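PDB 3WPU: beta-fructofuranosidase from Arthrobacter, which is an enzyme of the levansucrase/invertase family, whose members share a five-bladed beta-propeller core. Local coordinates for residues F248-P253 / D376-D381; P79-D84 / S422-P427; R168-K171 / I175-F178; E258-F263 / E322-I327. One frame throughout, in Å; residues are numbered along the deposited sequence.

Interaction 1: F248-P253 / D376-D381; sequences FTFEDP and DGIRSD
The flat ring of Phe250 and the flat carboxylate of Asp252 both meet the CG2 methyl of Ile378. At the edge of the Phe250 ring, in its plane, lies the carbonyl oxygen of Phe248. Ile378 approaches the same ring obliquely from the opposing segment, and its CG2 sits 4.0 Å from Phe250 CE1. That methyl also lies against the carboxylate, 3.7 Å from Asp252 CG, while Ile378 CD1 comes to 3.8 Å from Asp252 OD2. One branched side chain thus faces an aromatic and a polar neighbour at once. Asp252 extends its CG anti to the backbone N (chi1 179°), which carries the carboxylate out to meet the isoleucine head-on. The oxygens have better partners than these methyls. OD2 of Asp252 is hydrogen-bonded to His255 ND1 and accepts from a water at 2.7 Å, and the same water accepts from the backbone N of Ile378 at 3.0 Å, so one water bridges the carboxylate and the loop backbone. Within that loop, Ser380 OG donates to Gly377 O at 3.1 Å, across Ile378. The contact joins the end of strand 245-250, an outermost strand of its sheet, and the residues just after it to the loop between strands 369-375 and 383-384; Phe260 of strand 260-266 and Phe344 of strand 340-345 also pack against Ile378.

Interaction 2: P79-D84 / S422-P427; sequences PLTDED and SHYVMP
Tyr424 and Pro79 reach toward each other from opposite directions, and their meeting carries most of this contact. The tyrosine holds CG anti to its own backbone N (chi1 178°), an extended arrangement that sends the phenol straight out from its strand. The pyrrolidine ring answers with its CD and CG corner: CD lies 3.7 Å from Tyr424 CE2 and CG 3.8 Å from the same carbon. The approach to the aromatic ring is oblique, and the proline touches it along the CD2-CE2-CZ side. Farther out, the hydroxyl end of the tyrosine comes near Thr81, which also arrives head-on. Here it is the methyl that does the touching, with Thr81 CG2 4.0 Å from Tyr424 OH. The hydroxyl of Thr81 is turned to another job, a hydrogen bond with the backbone carbonyl of Ala167, so its two branches serve different neighbours. No hydrogen bond crosses between the two segments; the join is van der Waals contact, apolar between Pro79 and the ring and methyl to hydroxyl at Thr81, and all three touching residues are buried. Just beyond Thr81 the chain leaves its strand in an Asx turn: Asp84 N donates to Asp82 OD1 at 2.9 Å, entering from above the carboxylate plane. Asp82 OD2 is in turn bonded to Tyr88 OH and Asn86 ND2, which probably helps hold the turn. The contact brings the end of strand 72-81, flanked in its sheet by strands 93-102 and 159-169, up against strand 423-425, an outermost strand of a four-stranded antiparallel sheet in which its neighbour is strand 430-434.

Interaction 3: R168-K171 / I175-F178; sequences RVSK and IKLF
Arg168 and Lys176 form an antiparallel hydrogen-bonded pair near the turn of the beta hairpin made by strands 159-169 and 174-184. Both backbone groups of each residue are used: Arg168 N donates to Lys176 O at 2.9 Å, and Lys176 N returns a bond to Arg168 O at 2.8 Å. Arg168 O has a further, weaker neighbour in Ile175 CA, a CA-H...O contact at 3.3 Å. Val169 and Ile175 make the next, non-hydrogen-bonded pair, and the backbone of Val169 turns outward to bond with Thr81 of strand 72-81. The charged ends find their partners elsewhere. Arg168 NH1 is hydrogen-bonded to Thr249 OG1, and Lys176 NZ makes a salt bridge with Glu174 OE2; Ser170 OG, at 4.1 Å from that NZ, is merely close by. Bends at chi2 and chi3 (-78° and -61°) fold the arginine chain away from the hairpin partner toward its threonine. On the way its aliphatic part brushes Phe178, whose ring is inclined at 36° to the guanidinium plane, and there Arg168 CG lies 4.0 Å from Phe178 CE2.

Interaction 4: E258-F263 / E322-I327; sequences ETFMVF and EFLPPI
Phe263 CG and Ile327 CG1 both lie between backbone N and carbonyl carbon (chi1 52° for Phe263, 55° for Ile327), and this turns the phenyl toward Phe323 and the isoleucine toward Val262. The strands concerned belong to one mixed five-stranded sheet, consistent with a blade of the propeller, but they are not neighbours in it: strand 305-313 runs between 260-266 and 321-331. The segments therefore meet through side chains alone, and their touching parts run 75° apart. Three apolar pairs do the work, each crossing at about a right angle. Leu324 brings CD1 to the edge of the Phe260 ring, in its plane, 3.9 Å from CE1. Ile327 sets the end of its chain, CD1, 3.8 Å from Val262 CG1. Leu310 of the intervening strand touches both Val262 and Leu324. The rings of Phe263 and Phe323 are oblique to each other, with centroids 5.8 Å apart, and Tyr233 meets both, edge-to-face with Phe263. Between the phenylalanines the contact is narrow: Phe263 CZ approaches the edge of the Phe323 ring, near its plane, 3.5 Å from CE1.

In the fold
Interactions 1 and 4, with centres about 9 Å apart, share a sheet: Phe250 O bonds Phe260 N at 2.9 Å, and Arg379 NH2 reaches Pro325 O at 2.8 Å. Interaction 2 is joined to interaction 1 by a backbone bond from Glu251 N to Glu83 O at 2.9 Å, and by packing of Phe248 CE1 on Tyr424 OH at 3.6 Å. Between interactions 1 and 3, Thr249 OG1 and Arg168 NH1 are 2.9 Å apart, a probable hydrogen bond. Interactions 2 and 3 sit on neighbouring strands of another sheet, where Thr81 O accepts from Val169 N at 2.9 Å. Interactions 2 and 4 do not touch; their nearest atoms are about 6 Å apart. Along the chain, the other three contacts are nested inside the loop closed by interaction 2.

Interaction 1: F248-P253 / D376-D381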
loop_
_atom_site.group_PDB
_atom_site.type_symbol
_atom_site.label_atom_id
_atom_site.label_comp_id
_atom_site.label_asym_id
_atom_site.label_seq_id
_atom_site.Cartn_x
_atom_site.Cartn_y
_atom_site.Cartn_z
ATOM N N PHE A 248 -6.065 -1.074 -5.595
ATOM C CA PHE A 248 -5.283 -2.301 -5.719
ATOM C C PHE A 248 -6.198 -3.374 -6.332
ATOM O O PHE A 248 -7.207 -3.694 -5.722
ATOM C CB PHE A 248 -4.816 -2.754 -4.320
ATOM C CG PHE A 248 -4.158 -4.123 -4.295
ATOM C CD1 PHE A 248 -2.799 -4.251 -4.495
ATOM C CD2 PHE A 248 -4.911 -5.284 -4.105
ATOM C CE1 PHE A 248 -2.170 -5.491 -4.492
ATOM C CE2 PHE A 248 -4.286 -6.526 -4.078
ATOM C CZ PHE A 248 -2.933 -6.643 -4.296
ATOM N N THR A 249 -5.827 -3.903 -7.498
ATOM C CA THR A 249 -6.661 -4.911 -8.221
ATOM C C THR A 249 -6.091 -6.308 -8.100
ATOM O O THR A 249 -4.884 -6.496 -7.900
ATOM C CB THR A 249 -6.864 -4.569 -9.722
ATOM O OG1 THR A 249 -5.707 -4.926 -10.503
ATOM C CG2 THR A 249 -7.272 -3.114 -9.930
ATOM N N PHE A 250 -6.953 -7.326 -8.267
ATOM C CA PHE A 250 -6.532 -8.675 -8.019
ATOM C C PHE A 250 -7.627 -9.621 -8.485
ATOM O O PHE A 250 -8.763 -9.200 -8.669
ATOM C CB PHE A 250 -6.306 -8.933 -6.527
ATOM C CG PHE A 250 -7.497 -8.624 -5.664
ATOM C CD1 PHE A 250 -8.370 -9.635 -5.261
ATOM C CD2 PHE A 250 -7.783 -7.307 -5.265
ATOM C CE1 PHE A 250 -9.455 -9.353 -4.460
ATOM C CE2 PHE A 250 -8.868 -7.031 -4.470
ATOM C CZ PHE A 250 -9.715 -8.049 -4.070
ATOM N N GLU A 251 -7.229 -10.867 -8.679
ATOM C CA GLU A 251 -8.164 -11.966 -8.781
ATOM C C GLU A 251 -8.222 -12.680 -7.442
ATOM O O GLU A 251 -7.195 -12.974 -6.821
ATOM C CB GLU A 251 -7.706 -12.951 -9.848
ATOM C CG GLU A 251 -8.701 -14.077 -10.112
ATOM C CD GLU A 251 -8.153 -15.100 -11.094
ATOM O OE1 GLU A 251 -7.257 -15.871 -10.717
ATOM O OE2 GLU A 251 -8.663 -15.163 -12.217
ATOM N N ASP A 252 -9.441 -12.991 -7.022
ATOM C CA ASP A 252 -9.709 -13.801 -5.855
ATOM C C ASP A 252 -9.704 -15.267 -6.298
ATOM O O ASP A 252 -10.462 -15.607 -7.202
ATOM C CB ASP A 252 -11.080 -13.408 -5.323
ATOM C CG ASP A 252 -11.510 -14.206 -4.113
ATOM O OD1 ASP A 252 -10.693 -14.948 -3.524
ATOM O OD2 ASP A 252 -12.693 -14.051 -3.775
ATOM N N PRO A 253 -8.879 -16.122 -5.668
ATOM C CA PRO A 253 -8.871 -17.550 -6.040
ATOM C C PRO A 253 -10.270 -18.179 -5.956
ATOM O O PRO A 253 -10.600 -19.112 -6.727
ATOM C CB PRO A 253 -7.907 -18.179 -5.022
ATOM C CG PRO A 253 -7.009 -17.057 -4.607
ATOM C CD PRO A 253 -7.826 -15.807 -4.691
ATOM N N ASP A 376 -11.998 -15.859 5.774
ATOM C CA ASP A 376 -12.159 -16.922 4.804
ATOM C C ASP A 376 -12.573 -16.496 3.399
ATOM O O ASP A 376 -12.740 -17.345 2.528
ATOM C CB ASP A 376 -13.181 -17.933 5.354
ATOM C CG ASP A 376 -12.617 -18.756 6.504
ATOM O OD1 ASP A 376 -11.390 -18.948 6.576
ATOM O OD2 ASP A 376 -13.419 -19.266 7.307
ATOM N N GLY A 377 -12.762 -15.201 3.184
ATOM C CA GLY A 377 -13.154 -14.646 1.901
ATOM C C GLY A 377 -12.765 -13.189 1.841
ATOM O O GLY A 377 -12.488 -12.575 2.897
ATOM N N ILE A 378 -12.741 -12.622 0.633
ATOM C CA ILE A 378 -12.420 -11.179 0.492
ATOM C C ILE A 378 -13.456 -10.302 1.220
ATOM O O ILE A 378 -13.115 -9.238 1.762
ATOM C CB ILE A 378 -12.212 -10.740 -0.971
ATOM C CG1 ILE A 378 -13.500 -10.935 -1.818
ATOM C CG2 ILE A 378 -11.053 -11.546 -1.545
ATOM C CD1 ILE A 378 -13.343 -10.389 -3.211
ATOM N N ARG A 379 -14.700 -10.773 1.260
ATOM C CA ARG A 379 -15.717 -10.265 2.173
ATOM C C ARG A 379 -15.946 -11.321 3.246
ATOM O O ARG A 379 -16.452 -12.415 2.974
ATOM C CB ARG A 379 -17.027 -9.919 1.444
ATOM C CG ARG A 379 -18.079 -9.287 2.346
ATOM C CD ARG A 379 -19.389 -8.901 1.681
ATOM N NE ARG A 379 -19.159 -8.086 0.499
ATOM C CZ ARG A 379 -18.845 -6.793 0.536
ATOM N NH1 ARG A 379 -18.811 -6.161 1.688
ATOM N NH2 ARG A 379 -18.617 -6.150 -0.599
ATOM N N SER A 380 -15.544 -11.009 4.460
ATOM C CA SER A 380 -15.685 -11.936 5.559
ATOM C C SER A 380 -15.830 -11.193 6.869
ATOM O O SER A 380 -15.600 -9.990 6.917
ATOM C CB SER A 380 -14.490 -12.894 5.563
ATOM O OG SER A 380 -13.272 -12.211 5.834
ATOM N N ASP A 381 -16.169 -11.896 7.949
ATOM C CA ASP A 381 -16.110 -11.278 9.264
ATOM C C ASP A 381 -14.674 -11.320 9.743
ATOM O O ASP A 381 -14.273 -12.157 10.562
ATOM C CB ASP A 381 -17.065 -11.928 10.269
ATOM C CG ASP A 381 -16.998 -11.263 11.624
ATOM O OD1 ASP A 381 -16.433 -10.134 11.724
ATOM O OD2 ASP A 381 -17.454 -11.856 12.620
HETATM O O HOH W 1 -13.824 -14.579 -1.399
#

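Interaction 2: P79-D84 / S422-P427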
loop_
_atom_site.group_PDB
_atom_site.type_symbol
_atom_site.label_atom_id
_atom_site.label_comp_id
_atom_site.label_asym_id
_atom_site.label_seq_id
_atom_site.Cartn_x
_atom_site.Cartn_y
_atom_site.Cartn_z
ATOM N N PRO A 79 5.193 -2.228 -7.226
ATOM C CA PRO A 79 5.793 -3.030 -8.293
ATOM C C PRO A 79 4.815 -3.244 -9.456
ATOM O O PRO A 79 3.674 -2.836 -9.387
ATOM C CB PRO A 79 6.067 -4.367 -7.586
ATOM C CG PRO A 79 4.944 -4.485 -6.623
ATOM C CD PRO A 79 4.677 -3.073 -6.137
ATOM N N LEU A 80 5.299 -3.876 -10.508
ATOM C CA LEU A 80 4.458 -4.344 -11.586
ATOM C C LEU A 80 3.945 -5.729 -11.188
ATOM O O LEU A 80 4.746 -6.605 -10.819
ATOM C CB LEU A 80 5.305 -4.430 -12.839
ATOM C CG LEU A 80 4.656 -4.562 -14.181
ATOM C CD1 LEU A 80 3.492 -3.576 -14.301
ATOM C CD2 LEU A 80 5.748 -4.290 -15.224
ATOM N N THR A 81 2.629 -5.936 -11.261
ATOM C CA THR A 81 2.031 -7.147 -10.746
ATOM C C THR A 81 1.128 -7.826 -11.739
ATOM O O THR A 81 0.695 -7.223 -12.706
ATOM C CB THR A 81 1.213 -6.869 -9.470
ATOM O OG1 THR A 81 0.238 -5.838 -9.709
ATOM C CG2 THR A 81 2.134 -6.407 -8.350
ATOM N N ASP A 82 0.851 -9.085 -11.451
ATOM C CA ASP A 82 -0.234 -9.800 -12.127
ATOM C C ASP A 82 -1.437 -9.934 -11.203
ATOM O O ASP A 82 -1.517 -9.293 -10.160
ATOM C CB ASP A 82 0.279 -11.136 -12.674
ATOM C CG ASP A 82 0.696 -12.111 -11.587
ATOM O OD1 ASP A 82 0.339 -11.909 -10.408
ATOM O OD2 ASP A 82 1.375 -13.130 -11.915
ATOM N N GLU A 83 -2.401 -10.766 -11.584
ATOM C CA GLU A 83 -3.630 -10.887 -10.815
ATOM C C GLU A 83 -3.464 -11.600 -9.474
ATOM O O GLU A 83 -4.378 -11.594 -8.650
ATOM C CB GLU A 83 -4.696 -11.595 -11.652
ATOM C CG GLU A 83 -4.474 -13.084 -11.825
ATOM C CD GLU A 83 -3.536 -13.465 -12.962
ATOM O OE1 GLU A 83 -2.773 -12.612 -13.473
ATOM O OE2 GLU A 83 -3.564 -14.654 -13.345
ATOM N N ASP A 84 -2.295 -12.221 -9.276
ATOM C CA ASP A 84 -1.957 -12.947 -8.052
ATOM C C ASP A 84 -0.962 -12.165 -7.213
ATOM O O ASP A 84 -0.432 -12.687 -6.229
ATOM C CB ASP A 84 -1.290 -14.266 -8.382
ATOM C CG ASP A 84 -2.198 -15.231 -9.109
ATOM O OD1 ASP A 84 -3.426 -15.070 -9.061
ATOM O OD2 ASP A 84 -1.638 -16.166 -9.732
ATOM N N SER A 422 3.451 3.993 4.234
ATOM C CA SER A 422 2.938 3.458 2.975
ATOM C C SER A 422 3.515 2.084 2.647
ATOM O O SER A 422 3.847 1.767 1.487
ATOM C CB SER A 422 3.143 4.462 1.844
ATOM O OG SER A 422 2.414 5.642 2.140
ATOM N N HIS A 423 3.570 1.245 3.669
ATOM C CA HIS A 423 4.117 -0.074 3.536
ATOM C C HIS A 423 3.307 -0.871 2.501
ATOM O O HIS A 423 2.113 -0.616 2.268
ATOM C CB HIS A 423 3.992 -0.844 4.836
ATOM C CG HIS A 423 4.644 -0.204 6.018
ATOM N ND1 HIS A 423 4.284 1.030 6.504
ATOM C CD2 HIS A 423 5.595 -0.676 6.854
ATOM C CE1 HIS A 423 4.996 1.294 7.588
ATOM N NE2 HIS A 423 5.799 0.274 7.818
ATOM N N TYR A 424 3.980 -1.835 1.907
ATOM C CA TYR A 424 3.358 -2.700 0.915
ATOM C C TYR A 424 3.916 -4.090 1.109
ATOM O O TYR A 424 5.131 -4.283 1.112
ATOM C CB TYR A 424 3.667 -2.159 -0.488
ATOM C CG TYR A 424 3.089 -3.036 -1.568
ATOM C CD1 TYR A 424 1.761 -2.921 -1.951
ATOM C CD2 TYR A 424 3.872 -3.996 -2.172
ATOM C CE1 TYR A 424 1.208 -3.763 -2.899
ATOM C CE2 TYR A 424 3.338 -4.839 -3.144
ATOM C CZ TYR A 424 2.031 -4.714 -3.516
ATOM O OH TYR A 424 1.465 -5.536 -4.494
ATOM N N VAL A 425 3.010 -5.071 1.269
ATOM C CA VAL A 425 3.388 -6.457 1.532
ATOM C C VAL A 425 3.529 -7.212 0.203
ATOM O O VAL A 425 2.595 -7.262 -0.597
ATOM C CB VAL A 425 2.345 -7.171 2.432
ATOM C CG1 VAL A 425 2.867 -8.532 2.837
ATOM C CG2 VAL A 425 2.031 -6.311 3.661
ATOM N N MET A 426 4.714 -7.781 0.013
ATOM C CA MET A 426 5.142 -8.437 -1.203
ATOM C C MET A 426 5.141 -9.937 -0.978
ATOM O O MET A 426 5.052 -10.411 0.157
ATOM C CB MET A 426 6.558 -7.972 -1.549
ATOM C CG MET A 426 6.640 -6.469 -1.641
ATOM S SD MET A 426 8.191 -5.779 -2.267
ATOM C CE MET A 426 9.307 -6.230 -0.932
ATOM N N PRO A 427 5.287 -10.703 -2.064
ATOM C CA PRO A 427 5.305 -12.152 -1.907
ATOM C C PRO A 427 6.360 -12.634 -0.902
ATOM O O PRO A 427 7.460 -12.045 -0.786
ATOM C CB PRO A 427 5.597 -12.637 -3.327
ATOM C CG PRO A 427 4.993 -11.572 -4.188
ATOM C CD PRO A 427 5.389 -10.300 -3.478
#

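Interaction 3: R168-K171 / I175-F178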
loop_
_atom_site.group_PDB
_atom_site.type_symbol
_atom_site.label_atom_id
_atom_site.label_comp_id
_atom_site.label_asym_id
_atom_site.label_seq_id
_atom_site.Cartn_x
_atom_site.Cartn_y
_atom_site.Cartn_z
ATOM N N ARG A 168 -0.754 -3.312 -13.335
ATOM C CA ARG A 168 -0.902 -4.673 -13.816
ATOM C C ARG A 168 -0.202 -4.843 -15.156
ATOM O O ARG A 168 -0.383 -4.016 -16.064
ATOM C CB ARG A 168 -2.391 -4.994 -13.951
ATOM C CG ARG A 168 -3.126 -5.057 -12.622
ATOM C CD ARG A 168 -2.855 -6.374 -11.917
ATOM N NE ARG A 168 -3.349 -7.460 -12.760
ATOM C CZ ARG A 168 -4.595 -7.925 -12.770
ATOM N NH1 ARG A 168 -5.518 -7.489 -11.914
ATOM N NH2 ARG A 168 -4.906 -8.880 -13.649
ATOM N N VAL A 169 0.600 -5.895 -15.293
ATOM C CA VAL A 169 1.358 -6.105 -16.529
ATOM C C VAL A 169 0.680 -7.185 -17.347
ATOM O O VAL A 169 0.086 -8.073 -16.788
ATOM C CB VAL A 169 2.835 -6.454 -16.242
ATOM C CG1 VAL A 169 2.987 -7.761 -15.487
ATOM C CG2 VAL A 169 3.682 -6.411 -17.509
ATOM N N SER A 170 0.753 -7.070 -18.666
ATOM C CA SER A 170 0.198 -8.049 -19.588
ATOM C C SER A 170 1.364 -8.747 -20.257
ATOM O O SER A 170 2.485 -8.244 -20.231
ATOM C CB SER A 170 -0.646 -7.351 -20.655
ATOM O OG SER A 170 -1.748 -6.665 -20.083
ATOM N N LYS A 171 1.084 -9.875 -20.904
ATOM C CA LYS A 171 2.121 -10.680 -21.557
ATOM C C LYS A 171 2.825 -9.968 -22.704
ATOM O O LYS A 171 3.938 -10.332 -23.040
ATOM C CB LYS A 171 1.537 -12.005 -22.074
ATOM C CG LYS A 171 1.311 -13.029 -20.980
ATOM C CD LYS A 171 0.587 -14.266 -21.507
ATOM C CE LYS A 171 0.375 -15.281 -20.393
ATOM N NZ LYS A 171 -0.355 -16.506 -20.840
ATOM N N ILE A 175 1.125 -2.186 -19.697
ATOM C CA ILE A 175 0.891 -1.894 -18.304
ATOM C C ILE A 175 -0.430 -1.149 -18.148
ATOM O O ILE A 175 -0.642 -0.099 -18.784
ATOM C CB ILE A 175 2.031 -1.026 -17.747
ATOM C CG1 ILE A 175 3.379 -1.787 -17.811
ATOM C CG2 ILE A 175 1.714 -0.598 -16.321
ATOM C CD1 ILE A 175 4.572 -0.930 -17.430
ATOM N N LYS A 176 -1.307 -1.673 -17.292
ATOM C CA LYS A 176 -2.486 -0.940 -16.858
ATOM C C LYS A 176 -2.164 -0.297 -15.514
ATOM O O LYS A 176 -2.053 -0.988 -14.480
ATOM C CB LYS A 176 -3.696 -1.846 -16.734
ATOM C CG LYS A 176 -4.215 -2.404 -18.031
ATOM C CD LYS A 176 -5.441 -3.251 -17.737
ATOM C CE LYS A 176 -6.154 -3.766 -18.974
ATOM N NZ LYS A 176 -5.425 -4.947 -19.467
ATOM N N LEU A 177 -1.957 1.010 -15.542
ATOM C CA LEU A 177 -1.654 1.772 -14.357
ATOM C C LEU A 177 -2.955 2.292 -13.706
ATOM O O LEU A 177 -3.661 3.137 -14.249
ATOM C CB LEU A 177 -0.704 2.902 -14.714
ATOM C CG LEU A 177 -0.280 3.854 -13.592
ATOM C CD1 LEU A 177 0.358 3.096 -12.442
ATOM C CD2 LEU A 177 0.657 4.910 -14.143
ATOM N N PHE A 178 -3.311 1.695 -12.579
ATOM C CA PHE A 178 -4.447 2.154 -11.774
ATOM C C PHE A 178 -3.919 3.174 -10.785
ATOM O O PHE A 178 -2.993 2.888 -10.069
ATOM C CB PHE A 178 -5.102 0.994 -11.055
ATOM C CG PHE A 178 -5.751 0.011 -11.992
ATOM C CD1 PHE A 178 -7.044 0.197 -12.441
ATOM C CD2 PHE A 178 -5.010 -1.049 -12.494
ATOM C CE1 PHE A 178 -7.635 -0.696 -13.331
ATOM C CE2 PHE A 178 -5.592 -1.945 -13.386
ATOM C CZ PHE A 178 -6.901 -1.753 -13.807
#

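Interaction 4: E258-F263 / E322-I327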
loop_
_atom_site.group_PDB
_atom_site.type_symbol
_atom_site.label_atom_id
_atom_site.label_comp_id
_atom_site.label_asym_id
_atom_site.label_seq_id
_atom_site.Cartn_x
_atom_site.Cartn_y
_atom_site.Cartn_z
ATOM N N GLU A 258 -12.806 -13.196 -12.504
ATOM C CA GLU A 258 -13.331 -11.890 -12.154
ATOM C C GLU A 258 -12.173 -11.054 -11.644
ATOM O O GLU A 258 -11.191 -11.606 -11.195
ATOM C CB GLU A 258 -14.390 -12.013 -11.071
ATOM C CG GLU A 258 -15.614 -12.774 -11.553
ATOM C CD GLU A 258 -16.736 -12.801 -10.545
ATOM O OE1 GLU A 258 -16.464 -12.750 -9.326
ATOM O OE2 GLU A 258 -17.909 -12.886 -10.991
ATOM N N THR A 259 -12.284 -9.742 -11.793
ATOM C CA THR A 259 -11.279 -8.822 -11.223
ATOM C C THR A 259 -11.931 -7.910 -10.205
ATOM O O THR A 259 -12.945 -7.254 -10.489
ATOM C CB THR A 259 -10.572 -7.993 -12.310
ATOM O OG1 THR A 259 -9.984 -8.884 -13.271
ATOM C CG2 THR A 259 -9.448 -7.101 -11.686
ATOM N N PHE A 260 -11.292 -7.810 -9.035
ATOM C CA PHE A 260 -11.759 -6.945 -7.963
ATOM C C PHE A 260 -10.723 -5.890 -7.676
ATOM O O PHE A 260 -9.610 -5.965 -8.169
ATOM C CB PHE A 260 -12.045 -7.729 -6.690
ATOM C CG PHE A 260 -13.216 -8.656 -6.826
ATOM C CD1 PHE A 260 -14.494 -8.194 -6.568
ATOM C CD2 PHE A 260 -13.025 -9.963 -7.208
ATOM C CE1 PHE A 260 -15.595 -9.037 -6.716
ATOM C CE2 PHE A 260 -14.122 -10.810 -7.352
ATOM C CZ PHE A 260 -15.385 -10.340 -7.099
ATOM N N MET A 261 -11.153 -4.909 -6.904
ATOM C CA MET A 261 -10.292 -3.810 -6.457
ATOM C C MET A 261 -10.668 -3.457 -5.035
ATOM O O MET A 261 -11.845 -3.366 -4.707
ATOM C CB MET A 261 -10.523 -2.603 -7.369
ATOM C CG MET A 261 -9.812 -1.288 -6.966
ATOM S SD MET A 261 -10.539 0.125 -7.815
ATOM C CE MET A 261 -10.177 -0.223 -9.534
ATOM N N VAL A 262 -9.662 -3.185 -4.205
ATOM C CA VAL A 262 -9.881 -2.520 -2.942
ATOM C C VAL A 262 -9.247 -1.145 -2.985
ATOM O O VAL A 262 -8.369 -0.860 -3.810
ATOM C CB VAL A 262 -9.398 -3.325 -1.697
ATOM C CG1 VAL A 262 -10.244 -4.587 -1.525
ATOM C CG2 VAL A 262 -7.944 -3.699 -1.786
ATOM N N PHE A 263 -9.781 -0.284 -2.138
ATOM C CA PHE A 263 -9.338 1.095 -2.071
ATOM C C PHE A 263 -9.761 1.669 -0.727
ATOM O O PHE A 263 -10.577 1.094 -0.023
ATOM C CB PHE A 263 -9.959 1.914 -3.219
ATOM C CG PHE A 263 -11.450 1.787 -3.305
ATOM C CD1 PHE A 263 -12.273 2.653 -2.606
ATOM C CD2 PHE A 263 -12.021 0.787 -4.051
ATOM C CE1 PHE A 263 -13.636 2.520 -2.632
ATOM C CE2 PHE A 263 -13.400 0.645 -4.081
ATOM C CZ PHE A 263 -14.203 1.515 -3.385
ATOM N N GLU A 322 -18.033 -1.479 -10.997
ATOM C CA GLU A 322 -19.184 -1.232 -10.138
ATOM C C GLU A 322 -18.696 -1.295 -8.692
ATOM O O GLU A 322 -17.912 -2.174 -8.314
ATOM C CB GLU A 322 -20.339 -2.233 -10.365
ATOM C CG GLU A 322 -20.042 -3.627 -9.938
ATOM C CD GLU A 322 -21.168 -4.603 -10.250
ATOM O OE1 GLU A 322 -21.102 -5.710 -9.707
ATOM O OE2 GLU A 322 -22.052 -4.280 -11.073
ATOM N N PHE A 323 -19.159 -0.354 -7.898
ATOM C CA PHE A 323 -18.940 -0.394 -6.474
ATOM C C PHE A 323 -19.670 -1.584 -5.878
ATOM O O PHE A 323 -20.760 -1.976 -6.351
ATOM C CB PHE A 323 -19.485 0.854 -5.790
ATOM C CG PHE A 323 -18.603 2.070 -5.895
ATOM C CD1 PHE A 323 -17.305 2.020 -5.474
ATOM C CD2 PHE A 323 -19.110 3.260 -6.366
ATOM C CE1 PHE A 323 -16.496 3.145 -5.530
ATOM C CE2 PHE A 323 -18.323 4.398 -6.437
ATOM C CZ PHE A 323 -17.017 4.336 -6.019
ATOM N N LEU A 324 -19.058 -2.162 -4.863
ATOM C CA LEU A 324 -19.690 -3.123 -3.975
ATOM C C LEU A 324 -19.631 -2.563 -2.553
ATOM O O LEU A 324 -18.921 -1.563 -2.302
ATOM C CB LEU A 324 -18.992 -4.480 -4.074
ATOM C CG LEU A 324 -19.042 -5.148 -5.449
ATOM C CD1 LEU A 324 -18.226 -6.426 -5.497
ATOM C CD2 LEU A 324 -20.478 -5.433 -5.882
ATOM N N PRO A 325 -20.361 -3.177 -1.608
ATOM C CA PRO A 325 -20.373 -2.578 -0.250
ATOM C C PRO A 325 -18.974 -2.619 0.412
ATOM O O PRO A 325 -18.134 -3.439 0.067
ATOM C CB PRO A 325 -21.421 -3.423 0.487
ATOM C CG PRO A 325 -22.343 -3.905 -0.627
ATOM C CD PRO A 325 -21.410 -4.214 -1.760
ATOM N N PRO A 326 -18.694 -1.696 1.345
ATOM C CA PRO A 326 -17.381 -1.765 1.973
ATOM C C PRO A 326 -17.093 -3.098 2.667
ATOM O O PRO A 326 -18.015 -3.757 3.209
ATOM C CB PRO A 326 -17.418 -0.627 3.026
ATOM C CG PRO A 326 -18.616 0.195 2.726
ATOM C CD PRO A 326 -19.573 -0.680 1.951
ATOM N N ILE A 327 -15.851 -3.532 2.622
ATOM C CA ILE A 327 -15.468 -4.788 3.314
ATOM C C ILE A 327 -14.984 -4.620 4.740
ATOM O O ILE A 327 -15.030 -5.585 5.523
ATOM C CB ILE A 327 -14.465 -5.657 2.509
ATOM C CG1 ILE A 327 -13.201 -4.863 2.133
ATOM C CG2 ILE A 327 -15.123 -6.209 1.249
ATOM C CD1 ILE A 327 -12.086 -5.717 1.558
#